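Long-range contacts in hydrogenase (NiFe) small subunit HydA (PDB 3MYR), which forms the iron-sulfur small subunit of a heterodimeric [NiFe] hydrogenase, which probably oxidises hydrogen and passes the electrons to an acceptor: residues G197-S202 with G211-R216; I142-C147 with G174-F179; V70-S75 with A105-V110; P4-L9 with I37-H42. One frame throughout, in Å; residues are numbered along the deposited sequence.

Along the chain the pairs close one after another: contact 4, contact 3, contact 2, contact 1. Contacts 4, 3 and 2 reach one mixed sheet. Strand 5-10 of contact 4 is bonded to strand 69-77 of contact 3, and strand 106-110 of contact 3 to strand 141-144 of contact 2; the centres of contacts 4 and 3 are about 11 Å apart, those of 3 and 2 about 12 Å. Contact 1 stands apart in the C-terminal part, its centre about 28 Å from that of contact 2. C147 of contact 2 binds, and D73 of contact 3 touches, one [4Fe-4S] cluster; contact 1 holds another. The [3Fe-4S] cluster lies about 9 Å from side chains of both contacts 1 and 2, consistent with an electron relay.

Contact 1 (G197-S202 with G211-R216); sequences GLFAES and GWCLYR. With SF4 (iron/sulfur cluster), chain J.
A200 N donates to C213 O at 2.9 Å, and C213 N donates to L198 O at 3.0 Å, which makes a single beta bridge between F199 and C213 in the C-terminal, cluster-binding part of the subunit. A water donates to A200 O and C213 O and accepts from R216 N, so C213 O takes two hydrogens. The bridge fixes the backbone of a metal ligand: C213 SG, anti to its own N (chi1 173°), binds FE2 of the [4Fe-4S] cluster at 2.2 Å and also accepts the N-H of Y215 at 3.3 Å. H185, C188 and C219 complete this cluster site. Farther out, R216 NH2 forms a salt bridge with E201 OE1 at 3.2 Å; the bond is nearly straight (169°) and lies in the guanidinium plane, yet it meets the carboxylate from above. The same arginine drapes over F199, its CD above one ring face, 3.9 Å from the ring centroid, with guanidinium and ring planes only 21° apart. C213 SG comes to the edge of that ring, and F199 CE1 leans on Y215 CB. An alanine in place of F199 would probably open a gap beside C213 and Y215 and leave the R216 chain freer to turn. On the far flank, L198 CB lies over the W212 five-membered ring, 4.0 Å from its centroid, while F199 O meets the indole edge at CE3.

Contact 2 (I142-C147 with G174-F179); sequences INVPGC and GRPLAF. With SF4 (iron/sulfur cluster), chain I.
N143 N donates to G174 O at 2.9 Å, a bond that arrives above the carbonyl plane of G174, 48° out of it. It ties the loop entering helix 177-180, with P176 at the N-cap position, to the end of strand 141-144 in the parallel sheet of the flavodoxin-like alpha/beta domain. I142 and V144 bond through their backbones to strand 106-110, so the loop of 174-176 lies along the other side of this strand. N143 O is approached by two carbons of that loop: R175 CA at 3.4 Å, with its C-H aimed closely at the oxygen (161°), and P176 CD at 3.2 Å. N143 ND2 bonds to Y173 O, just before the loop. P145 and the R175 chain cross at about a right angle, with P145 CG touching R175 CD at 3.5 Å. The arginine bends at chi3 (-66°) and carries its guanidinium to salt bridges with D171 and E252. An alanine at P145 would probably open a gap against R175 CD and CG, these methylenes losing the ring that packs on them. On the opposite flank, I142 CG2 meets P176 CG at 3.8 Å, again with the two side chains crossing. Beyond V144 the strand gives way to the loop of the proximal cluster site, which C14, C17 and C113 complete, and there C147 SG binds FE1 of the [4Fe-4S] cluster at 2.3 Å.

Contact 3 (V70-S75 with A105-V110); sequences VIVDGS and AAVIAV
I71 and V110 meet diagonally on one face of the sheet, V110 being two residues beyond I108, the partner of I71; their side chains lie at a slant to each other, with I71 CG2 3.8 Å from V110 CG1. The contact depends on the valine torsion: V110 CG1 stands between the backbone N and the carbonyl carbon (chi1 68°), which turns it toward the neighbouring strand and also brings it to 3.3 Å from V72 O. On the same face, I71 CG1 lies beside I108 CB at 4.2 Å, the two isoleucines sharing one chi1 setting. The opposite face repeats the diagonal pattern in the other direction. There V107 CG1, anti to its backbone N (chi1 -173°), touches V72 CG2 at 4.0 Å and reaches V70 CB at 4.4 Å, while A109 has too short a side chain to join them.

The backbones hold this spacing: the axes of strands 70-73 and 106-110 approach to 4.7 Å and are inclined by 23°. V70 N to A106 O, I108 N to V70 O, V72 N to I108 O and V110 N to V72 O form an unbroken parallel ladder, in which V70 and V72 bond through both N and O. Past V72 the strands draw apart, and a water takes over, accepting from G74 N at 2.8 Å and donating to V110 O. D73, at this end, touches the [4Fe-4S] cluster and C17. As in the flavodoxin-like alpha/beta domain of hydrogenase small subunits, the parallel strands end at the cluster site.

Contact 4 (P4-L9 with I37-H42); sequences PSVIWL and ISLDYH
W8 and H42 lie side by side and point the same way, the imidazole laid over one face of the indole. H42 CD2 comes to 3.3 Å from W8 CG, and the five-membered rings stack with centroids 4.0 Å apart and planes tilted by 30°. The imidazole is kept from turning by bonds outside the pair, NE2 to T18 and ND1 to the backbone of T44.

On the face of the sheet that carries V6 and L39, L39 CD1 is a knob set between two bumps of the other strand, V6 CG1 at 4.0 Å and W8 CB at 4.2 Å. The next hollow is shaped by I37, whose CB, CG2 and CD1 curve round V6 CG2; the closest approach is CB at 3.9 Å. I37 CG1 sits between its backbone N and carbonyl carbon (chi1 65°), and with an extended chi2 this brings CD1 beside V6 CG2.

The strands run parallel as the two arms of a beta-alpha-beta crossover, with helices 16-23 and 29-36 in the connection. Backbone bonds S38 N to P4 O, V6 N to S38 O and D40 N to V6 O follow the regular pattern, but W8 N then goes to Y41 O, one residue later than that pattern would give, as in a beta bulge at D40.

On the other face of the sheet Y41 lies against I7 CG2 and L9 CD2, both oblique to its ring, while W8 O meets the ring edge near CD2. Its OH bonds to E54 and H43. D40 bridges two serines: OD1 takes S5 OG at 2.6 Å on the anti side, and OD2 takes S38 OG at 2.6 Å on the syn side. S38, L39 and D40 also pack on Q163, I166 and G165 of the large subunit.

Contact 1 (G197-S202 with G211-R216)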
loop_
_atom_site.group_PDB
_atom_site.type_symbol
_atom_site.label_atom_id
_atom_site.label_comp_id
_atom_site.label_asym_id
_atom_site.label_seq_id
_atom_site.Cartn_x
_atom_site.Cartn_y
_atom_site.Cartn_z
ATOM N N GLY A 197 16.993 20.662 29.588
ATOM C CA GLY A 197 15.958 20.046 30.474
ATOM C C GLY A 197 14.529 20.515 30.096
ATOM O O GLY A 197 13.644 20.544 30.942
ATOM N N LEU A 198 14.309 20.893 28.835
ATOM C CA LEU A 198 12.977 21.266 28.352
ATOM C C LEU A 198 12.334 20.137 27.562
ATOM O O LEU A 198 12.837 19.713 26.506
ATOM C CB LEU A 198 13.042 22.574 27.531
ATOM C CG LEU A 198 13.651 23.773 28.259
ATOM C CD1 LEU A 198 13.972 24.923 27.300
ATOM C CD2 LEU A 198 12.642 24.241 29.212
ATOM N N PHE A 199 11.233 19.610 28.089
ATOM C CA PHE A 199 10.651 18.374 27.510
ATOM C C PHE A 199 9.128 18.531 27.304
ATOM O O PHE A 199 8.458 19.070 28.176
ATOM C CB PHE A 199 10.863 17.219 28.498
ATOM C CG PHE A 199 12.292 16.863 28.718
ATOM C CD1 PHE A 199 13.029 16.219 27.690
ATOM C CD2 PHE A 199 12.913 17.152 29.936
ATOM C CE1 PHE A 199 14.376 15.895 27.911
ATOM C CE2 PHE A 199 14.247 16.783 30.149
ATOM C CZ PHE A 199 14.962 16.166 29.117
ATOM N N ALA A 200 8.587 18.027 26.211
ATOM C CA ALA A 200 7.145 17.871 26.062
ATOM C C ALA A 200 6.634 16.741 27.016
ATOM O O ALA A 200 7.305 15.756 27.217
ATOM C CB ALA A 200 6.796 17.523 24.525
ATOM N N GLU A 201 5.467 16.904 27.628
ATOM C CA GLU A 201 4.915 15.840 28.454
ATOM C C GLU A 201 3.672 15.263 27.855
ATOM O O GLU A 201 3.157 14.333 28.379
ATOM C CB GLU A 201 4.683 16.357 29.891
ATOM C CG GLU A 201 6.015 16.938 30.365
ATOM C CD GLU A 201 6.203 16.853 31.855
ATOM O OE1 GLU A 201 6.822 15.823 32.284
ATOM O OE2 GLU A 201 5.729 17.790 32.571
ATOM N N SER A 202 3.222 15.808 26.726
ATOM C CA SER A 202 2.178 15.160 25.929
ATOM C C SER A 202 2.400 15.685 24.527
ATOM O O SER A 202 3.310 16.508 24.339
ATOM C CB SER A 202 0.771 15.544 26.441
ATOM O OG SER A 202 0.488 16.855 26.016
ATOM N N GLY A 211 8.256 22.854 20.406
ATOM C CA GLY A 211 9.441 22.132 19.975
ATOM C C GLY A 211 10.445 21.816 21.069
ATOM O O GLY A 211 11.642 21.684 20.789
ATOM N N TRP A 212 9.975 21.583 22.296
ATOM C CA TRP A 212 10.844 21.010 23.336
ATOM C C TRP A 212 11.064 19.540 23.027
ATOM O O TRP A 212 10.351 18.954 22.239
ATOM C CB TRP A 212 10.252 21.202 24.739
ATOM C CG TRP A 212 10.076 22.681 25.106
ATOM C CD1 TRP A 212 10.462 23.792 24.349
ATOM C CD2 TRP A 212 9.500 23.215 26.324
ATOM N NE1 TRP A 212 10.144 24.965 25.033
ATOM C CE2 TRP A 212 9.524 24.641 26.220
ATOM C CE3 TRP A 212 8.912 22.626 27.459
ATOM C CZ2 TRP A 212 8.988 25.474 27.222
ATOM C CZ3 TRP A 212 8.383 23.439 28.445
ATOM C CH2 TRP A 212 8.402 24.854 28.309
ATOM N N CYS A 213 12.018 18.942 23.700
ATOM C CA CYS A 213 12.452 17.594 23.403
ATOM C C CYS A 213 11.365 16.577 23.702
ATOM O O CYS A 213 10.615 16.709 24.684
ATOM C CB CYS A 213 13.734 17.314 24.198
ATOM S SG CYS A 213 14.312 15.630 24.101
ATOM N N LEU A 214 11.297 15.553 22.836
ATOM C CA LEU A 214 10.375 14.365 22.956
ATOM C C LEU A 214 10.872 13.117 23.714
ATOM O O LEU A 214 10.186 12.054 23.715
ATOM C CB LEU A 214 9.925 13.930 21.571
ATOM C CG LEU A 214 9.314 15.089 20.742
ATOM C CD1 LEU A 214 8.956 14.630 19.308
ATOM C CD2 LEU A 214 7.971 15.657 21.424
ATOM N N TYR A 215 12.010 13.265 24.387
ATOM C CA TYR A 215 12.671 12.174 25.078
ATOM C C TYR A 215 11.710 11.462 26.082
ATOM O O TYR A 215 11.637 10.215 26.113
ATOM C CB TYR A 215 13.893 12.702 25.855
ATOM C CG TYR A 215 14.553 11.595 26.666
ATOM C CD1 TYR A 215 14.267 11.407 28.012
ATOM C CD2 TYR A 215 15.401 10.717 26.069
ATOM C CE1 TYR A 215 14.872 10.380 28.744
ATOM C CE2 TYR A 215 15.973 9.683 26.777
ATOM C CZ TYR A 215 15.692 9.526 28.094
ATOM O OH TYR A 215 16.303 8.481 28.748
ATOM N N ARG A 216 10.938 12.262 26.835
ATOM C CA ARG A 216 10.022 11.712 27.810
ATOM C C ARG A 216 8.844 10.961 27.235
ATOM O O ARG A 216 8.240 10.125 27.926
ATOM C CB ARG A 216 9.646 12.825 28.838
ATOM C CG ARG A 216 10.704 12.691 29.874
ATOM C CD ARG A 216 11.402 13.782 30.521
ATOM N NE ARG A 216 10.527 14.518 31.340
ATOM C CZ ARG A 216 10.885 15.373 32.323
ATOM N NH1 ARG A 216 12.125 15.438 32.824
ATOM N NH2 ARG A 216 9.917 16.114 32.885
HETATM FE FE1 SF4 J . 15.565 15.211 19.357
HETATM FE FE2 SF4 J . 14.948 14.945 22.061
HETATM FE FE3 SF4 J . 14.595 12.857 20.328
HETATM FE FE4 SF4 J . 17.107 13.676 21.026
HETATM S S1 SF4 J . 15.518 12.769 22.375
HETATM S S2 SF4 J . 16.419 13.081 18.966
HETATM S S3 SF4 J . 16.790 15.955 21.137
HETATM S S4 SF4 J . 13.493 14.879 20.292
HETATM O O HOH W 1 9.611 14.687 26.238
#

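Contact 2 (I142-C147 with G174-F179)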
loop_
_atom_site.group_PDB
_atom_site.type_symbol
_atom_site.label_atom_id
_atom_site.label_comp_id
_atom_site.label_asym_id
_atom_site.label_seq_id
_atom_site.Cartn_x
_atom_site.Cartn_y
_atom_site.Cartn_z
ATOM N N ILE A 142 25.233 -3.949 0.826
ATOM C CA ILE A 142 25.156 -2.602 1.417
ATOM C C ILE A 142 23.806 -2.532 2.108
ATOM O O ILE A 142 22.803 -2.779 1.462
ATOM C CB ILE A 142 25.155 -1.512 0.327
ATOM C CG1 ILE A 142 26.458 -1.526 -0.455
ATOM C CG2 ILE A 142 24.994 -0.119 0.941
ATOM C CD1 ILE A 142 26.223 -0.652 -1.735
ATOM N N ASN A 143 23.753 -2.195 3.390
ATOM C CA ASN A 143 22.471 -2.080 4.104
ATOM C C ASN A 143 21.974 -0.662 4.087
ATOM O O ASN A 143 22.721 0.258 4.444
ATOM C CB ASN A 143 22.699 -2.500 5.541
ATOM C CG ASN A 143 22.881 -4.023 5.652
ATOM O OD1 ASN A 143 22.309 -4.749 4.844
ATOM N ND2 ASN A 143 23.683 -4.483 6.588
ATOM N N VAL A 144 20.736 -0.459 3.652
ATOM C CA VAL A 144 20.175 0.867 3.572
ATOM C C VAL A 144 18.858 0.797 4.377
ATOM O O VAL A 144 17.773 0.643 3.810
ATOM C CB VAL A 144 19.944 1.311 2.069
ATOM C CG1 VAL A 144 19.307 2.797 1.975
ATOM C CG2 VAL A 144 21.292 1.281 1.283
ATOM N N PRO A 145 18.946 0.878 5.711
ATOM C CA PRO A 145 17.786 0.553 6.584
ATOM C C PRO A 145 16.907 1.782 6.837
ATOM O O PRO A 145 17.208 2.878 6.297
ATOM C CB PRO A 145 18.426 0.102 7.856
ATOM C CG PRO A 145 19.727 0.828 7.911
ATOM C CD PRO A 145 20.213 0.856 6.441
ATOM N N GLY A 146 15.901 1.646 7.692
ATOM C CA GLY A 146 14.796 2.639 7.746
ATOM C C GLY A 146 13.509 1.927 7.363
ATOM O O GLY A 146 13.545 0.952 6.651
ATOM N N CYS A 147 12.362 2.420 7.806
ATOM C CA CYS A 147 11.118 1.680 7.624
ATOM C C CYS A 147 10.056 2.693 7.140
ATOM O O CYS A 147 9.229 3.203 7.925
ATOM C CB CYS A 147 10.742 1.044 8.988
ATOM S SG CYS A 147 9.404 -0.145 8.783
ATOM N N GLY A 174 27.336 -2.026 7.907
ATOM C CA GLY A 174 27.162 -2.070 6.443
ATOM C C GLY A 174 26.342 -0.899 5.882
ATOM O O GLY A 174 25.959 -0.900 4.675
ATOM N N ARG A 175 26.158 0.128 6.714
ATOM C CA ARG A 175 25.340 1.319 6.347
ATOM C C ARG A 175 26.204 2.469 5.820
ATOM O O ARG A 175 27.216 2.830 6.415
ATOM C CB ARG A 175 24.553 1.792 7.567
ATOM C CG ARG A 175 23.646 0.684 8.210
ATOM C CD ARG A 175 22.859 1.307 9.404
ATOM N NE ARG A 175 23.809 1.688 10.471
ATOM C CZ ARG A 175 23.469 1.864 11.759
ATOM N NH1 ARG A 175 22.224 1.729 12.154
ATOM N NH2 ARG A 175 24.369 2.121 12.667
ATOM N N PRO A 176 25.833 3.022 4.671
ATOM C CA PRO A 176 26.576 4.175 4.110
ATOM C C PRO A 176 26.728 5.333 5.099
ATOM O O PRO A 176 25.727 5.892 5.588
ATOM C CB PRO A 176 25.696 4.603 2.949
ATOM C CG PRO A 176 25.132 3.329 2.439
ATOM C CD PRO A 176 24.732 2.612 3.783
ATOM N N LEU A 177 27.980 5.741 5.313
ATOM C CA LEU A 177 28.255 6.839 6.258
ATOM C C LEU A 177 27.589 8.132 5.894
ATOM O O LEU A 177 27.308 8.965 6.784
ATOM C CB LEU A 177 29.778 7.059 6.425
ATOM C CG LEU A 177 30.457 5.831 7.100
ATOM C CD1 LEU A 177 31.995 5.959 7.038
ATOM C CD2 LEU A 177 29.997 5.567 8.578
ATOM N N ALA A 178 27.359 8.365 4.612
ATOM C CA ALA A 178 26.824 9.696 4.231
ATOM C C ALA A 178 25.426 9.867 4.816
ATOM O O ALA A 178 24.931 11.007 4.963
ATOM C CB ALA A 178 26.755 9.880 2.660
ATOM N N PHE A 179 24.734 8.732 5.051
ATOM C CA PHE A 179 23.347 8.831 5.438
ATOM C C PHE A 179 23.132 8.336 6.856
ATOM O O PHE A 179 22.164 8.750 7.519
ATOM C CB PHE A 179 22.476 8.084 4.401
ATOM C CG PHE A 179 22.696 8.597 2.997
ATOM C CD1 PHE A 179 22.590 9.966 2.738
ATOM C CD2 PHE A 179 23.154 7.757 1.991
ATOM C CE1 PHE A 179 22.828 10.488 1.432
ATOM C CE2 PHE A 179 23.422 8.275 0.678
ATOM C CZ PHE A 179 23.269 9.621 0.429
HETATM FE FE1 SF4 I . 9.479 -1.127 6.744
HETATM FE FE2 SF4 I . 10.522 -1.458 4.176
HETATM FE FE3 SF4 I . 10.308 -3.643 5.953
HETATM FE FE4 SF4 I . 8.040 -2.153 4.700
HETATM S S1 SF4 I . 9.684 -3.624 3.680
HETATM S S2 SF4 I . 8.279 -3.066 6.738
HETATM S S3 SF4 I . 8.832 -0.028 4.932
HETATM S S4 SF4 I . 11.576 -1.797 6.242
#

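Contact 3 (V70-S75 with A105-V110)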
loop_
_atom_site.group_PDB
_atom_site.type_symbol
_atom_site.label_atom_id
_atom_site.label_comp_id
_atom_site.label_asym_id
_atom_site.label_seq_id
_atom_site.Cartn_x
_atom_site.Cartn_y
_atom_site.Cartn_z
ATOM N N VAL A 70 21.661 -6.437 -7.382
ATOM C CA VAL A 70 20.422 -6.969 -6.866
ATOM C C VAL A 70 20.008 -5.998 -5.730
ATOM O O VAL A 70 20.841 -5.621 -4.898
ATOM C CB VAL A 70 20.603 -8.423 -6.327
ATOM C CG1 VAL A 70 19.327 -8.961 -5.689
ATOM C CG2 VAL A 70 20.993 -9.322 -7.483
ATOM N N ILE A 71 18.766 -5.524 -5.750
ATOM C CA ILE A 71 18.210 -4.829 -4.569
ATOM C C ILE A 71 17.168 -5.760 -3.942
ATOM O O ILE A 71 16.392 -6.436 -4.689
ATOM C CB ILE A 71 17.584 -3.512 -4.999
ATOM C CG1 ILE A 71 18.706 -2.660 -5.683
ATOM C CG2 ILE A 71 16.974 -2.805 -3.781
ATOM C CD1 ILE A 71 18.254 -1.307 -6.191
ATOM N N VAL A 72 17.240 -5.945 -2.612
ATOM C CA VAL A 72 16.270 -6.860 -1.953
ATOM C C VAL A 72 15.482 -6.012 -0.961
ATOM O O VAL A 72 16.065 -5.267 -0.148
ATOM C CB VAL A 72 16.937 -7.941 -1.108
ATOM C CG1 VAL A 72 15.882 -8.813 -0.410
ATOM C CG2 VAL A 72 17.877 -8.765 -1.913
ATOM N N ASP A 73 14.175 -6.194 -0.999
ATOM C CA ASP A 73 13.199 -5.546 -0.155
ATOM C C ASP A 73 12.574 -6.704 0.683
ATOM O O ASP A 73 12.074 -7.667 0.093
ATOM C CB ASP A 73 12.092 -4.970 -1.093
ATOM C CG ASP A 73 11.247 -4.022 -0.386
ATOM O OD1 ASP A 73 11.538 -3.895 0.819
ATOM O OD2 ASP A 73 10.284 -3.451 -0.930
ATOM N N GLY A 74 12.481 -6.578 2.026
ATOM C CA GLY A 74 11.809 -7.626 2.858
ATOM C C GLY A 74 12.784 -8.643 3.420
ATOM O O GLY A 74 13.841 -8.888 2.850
ATOM N N SER A 75 12.400 -9.285 4.511
ATOM C CA SER A 75 13.153 -10.388 5.101
ATOM C C SER A 75 12.858 -11.662 4.321
ATOM O O SER A 75 12.012 -11.683 3.433
ATOM C CB SER A 75 12.795 -10.540 6.601
ATOM O OG SER A 75 11.390 -10.810 6.666
ATOM N N ALA A 105 27.156 -8.373 -9.109
ATOM C CA ALA A 105 28.266 -7.553 -8.677
ATOM C C ALA A 105 28.118 -7.183 -7.167
ATOM O O ALA A 105 29.093 -7.181 -6.414
ATOM C CB ALA A 105 28.332 -6.210 -9.538
ATOM N N ALA A 106 26.902 -6.815 -6.741
ATOM C CA ALA A 106 26.699 -6.355 -5.354
ATOM C C ALA A 106 25.223 -6.494 -5.051
ATOM O O ALA A 106 24.408 -6.679 -5.972
ATOM C CB ALA A 106 27.157 -4.901 -5.195
ATOM N N VAL A 107 24.881 -6.418 -3.775
ATOM C CA VAL A 107 23.503 -6.531 -3.300
ATOM C C VAL A 107 23.233 -5.352 -2.336
ATOM O O VAL A 107 24.011 -5.078 -1.419
ATOM C CB VAL A 107 23.288 -7.856 -2.478
ATOM C CG1 VAL A 107 21.817 -8.050 -2.123
ATOM C CG2 VAL A 107 23.790 -9.059 -3.263
ATOM N N ILE A 108 22.117 -4.675 -2.535
ATOM C CA ILE A 108 21.688 -3.671 -1.586
ATOM C C ILE A 108 20.479 -4.208 -0.906
ATOM O O ILE A 108 19.502 -4.592 -1.564
ATOM C CB ILE A 108 21.248 -2.399 -2.327
ATOM C CG1 ILE A 108 22.450 -1.808 -3.061
ATOM C CG2 ILE A 108 20.640 -1.384 -1.341
ATOM C CD1 ILE A 108 22.048 -0.564 -3.931
ATOM N N ALA A 109 20.562 -4.276 0.423
ATOM C CA ALA A 109 19.410 -4.593 1.224
ATOM C C ALA A 109 18.745 -3.263 1.618
ATOM O O ALA A 109 19.253 -2.516 2.463
ATOM C CB ALA A 109 19.864 -5.402 2.513
ATOM N N VAL A 110 17.606 -2.980 1.025
ATOM C CA VAL A 110 16.885 -1.729 1.292
ATOM C C VAL A 110 15.821 -1.994 2.340
ATOM O O VAL A 110 15.041 -2.974 2.248
ATOM C CB VAL A 110 16.297 -1.161 -0.039
ATOM C CG1 VAL A 110 15.201 -2.116 -0.518
ATOM C CG2 VAL A 110 15.527 0.162 0.250
HETATM O O HOH W 2 13.348 -4.464 3.675
#

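Contact 4 (P4-L9 with I37-H42)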
loop_
_atom_site.group_PDB
_atom_site.type_symbol
_atom_site.label_atom_id
_atom_site.label_comp_id
_atom_site.label_asym_id
_atom_site.label_seq_id
_atom_site.Cartn_x
_atom_site.Cartn_y
_atom_site.Cartn_z
ATOM N N PRO A 4 23.504 -0.346 -16.765
ATOM C CA PRO A 4 23.798 -1.473 -15.895
ATOM C C PRO A 4 22.496 -2.109 -15.383
ATOM O O PRO A 4 21.534 -1.404 -15.041
ATOM C CB PRO A 4 24.586 -0.841 -14.732
ATOM C CG PRO A 4 24.418 0.607 -14.884
ATOM C CD PRO A 4 24.184 0.887 -16.336
ATOM N N SER A 5 22.489 -3.419 -15.330
ATOM C CA SER A 5 21.299 -4.171 -14.962
ATOM C C SER A 5 20.995 -4.203 -13.456
ATOM O O SER A 5 21.919 -4.349 -12.616
ATOM C CB SER A 5 21.438 -5.573 -15.475
ATOM O OG SER A 5 20.335 -6.371 -15.056
ATOM N N VAL A 6 19.701 -4.020 -13.129
ATOM C CA VAL A 6 19.230 -4.028 -11.743
ATOM C C VAL A 6 18.048 -4.992 -11.569
ATOM O O VAL A 6 17.086 -4.967 -12.349
ATOM C CB VAL A 6 18.845 -2.631 -11.290
ATOM C CG1 VAL A 6 18.233 -2.723 -9.865
ATOM C CG2 VAL A 6 20.105 -1.685 -11.327
ATOM N N ILE A 7 18.173 -5.934 -10.641
ATOM C CA ILE A 7 17.120 -6.862 -10.361
ATOM C C ILE A 7 16.602 -6.576 -8.942
ATOM O O ILE A 7 17.398 -6.566 -7.979
ATOM C CB ILE A 7 17.612 -8.295 -10.398
ATOM C CG1 ILE A 7 17.947 -8.657 -11.881
ATOM C CG2 ILE A 7 16.419 -9.268 -9.966
ATOM C CD1 ILE A 7 18.640 -10.043 -12.013
ATOM N N TRP A 8 15.292 -6.306 -8.834
ATOM C CA TRP A 8 14.660 -5.930 -7.581
ATOM C C TRP A 8 13.898 -7.154 -7.064
ATOM O O TRP A 8 12.931 -7.609 -7.721
ATOM C CB TRP A 8 13.720 -4.731 -7.786
ATOM C CG TRP A 8 13.247 -4.192 -6.461
ATOM C CD1 TRP A 8 12.367 -4.810 -5.581
ATOM C CD2 TRP A 8 13.600 -2.942 -5.851
ATOM N NE1 TRP A 8 12.104 -3.979 -4.514
ATOM C CE2 TRP A 8 12.868 -2.845 -4.641
ATOM C CE3 TRP A 8 14.408 -1.843 -6.248
ATOM C CZ2 TRP A 8 12.923 -1.705 -3.824
ATOM C CZ3 TRP A 8 14.526 -0.776 -5.393
ATOM C CH2 TRP A 8 13.754 -0.703 -4.203
ATOM N N LEU A 9 14.336 -7.730 -5.936
ATOM C CA LEU A 9 13.618 -8.899 -5.361
ATOM C C LEU A 9 12.768 -8.421 -4.227
ATOM O O LEU A 9 13.268 -7.706 -3.310
ATOM C CB LEU A 9 14.619 -9.941 -4.827
ATOM C CG LEU A 9 15.643 -10.483 -5.861
ATOM C CD1 LEU A 9 16.661 -11.434 -5.210
ATOM C CD2 LEU A 9 14.799 -11.158 -6.929
ATOM N N ILE A 37 19.852 3.143 -15.419
ATOM C CA ILE A 37 19.912 1.721 -15.154
ATOM C C ILE A 37 18.997 1.023 -16.088
ATOM O O ILE A 37 18.203 1.650 -16.800
ATOM C CB ILE A 37 19.486 1.334 -13.677
ATOM C CG1 ILE A 37 17.996 1.659 -13.409
ATOM C CG2 ILE A 37 20.342 2.037 -12.690
ATOM C CD1 ILE A 37 17.582 1.435 -11.937
ATOM N N SER A 38 19.082 -0.293 -16.046
ATOM C CA SER A 38 18.112 -1.094 -16.724
ATOM C C SER A 38 17.438 -1.908 -15.645
ATOM O O SER A 38 18.039 -2.865 -15.112
ATOM C CB SER A 38 18.767 -2.024 -17.754
ATOM O OG SER A 38 17.742 -2.638 -18.542
ATOM N N LEU A 39 16.273 -1.440 -15.208
ATOM C CA LEU A 39 15.573 -2.121 -14.114
ATOM C C LEU A 39 14.845 -3.297 -14.778
ATOM O O LEU A 39 13.827 -3.117 -15.461
ATOM C CB LEU A 39 14.554 -1.160 -13.459
ATOM C CG LEU A 39 13.610 -1.815 -12.434
ATOM C CD1 LEU A 39 14.464 -2.393 -11.224
ATOM C CD2 LEU A 39 12.489 -0.845 -11.879
ATOM N N ASP A 40 15.383 -4.508 -14.625
ATOM C CA ASP A 40 14.964 -5.624 -15.472
ATOM C C ASP A 40 13.897 -6.520 -14.861
ATOM O O ASP A 40 13.271 -7.321 -15.560
ATOM C CB ASP A 40 16.178 -6.443 -15.833
ATOM C CG ASP A 40 17.136 -5.684 -16.780
ATOM O OD1 ASP A 40 18.362 -5.962 -16.756
ATOM O OD2 ASP A 40 16.681 -4.798 -17.566
ATOM N N TYR A 41 13.652 -6.334 -13.566
ATOM C CA TYR A 41 12.643 -7.108 -12.878
ATOM C C TYR A 41 12.214 -6.367 -11.626
ATOM O O TYR A 41 13.064 -5.924 -10.830
ATOM C CB TYR A 41 13.256 -8.449 -12.506
ATOM C CG TYR A 41 12.346 -9.417 -11.820
ATOM C CD1 TYR A 41 11.479 -10.272 -12.554
ATOM C CD2 TYR A 41 12.340 -9.504 -10.428
ATOM C CE1 TYR A 41 10.713 -11.186 -11.909
ATOM C CE2 TYR A 41 11.574 -10.474 -9.754
ATOM C CZ TYR A 41 10.779 -11.303 -10.491
ATOM O OH TYR A 41 10.022 -12.229 -9.800
ATOM N N HIS A 42 10.913 -6.201 -11.466
ATOM C CA HIS A 42 10.357 -5.470 -10.331
ATOM C C HIS A 42 8.869 -5.722 -10.363
ATOM O O HIS A 42 8.207 -5.279 -11.287
ATOM C CB HIS A 42 10.579 -3.983 -10.379
ATOM C CG HIS A 42 10.235 -3.325 -9.071
ATOM N ND1 HIS A 42 9.066 -3.623 -8.381
ATOM C CD2 HIS A 42 10.981 -2.555 -8.235
ATOM C CE1 HIS A 42 9.097 -3.019 -7.199
ATOM N NE2 HIS A 42 10.251 -2.375 -7.083
#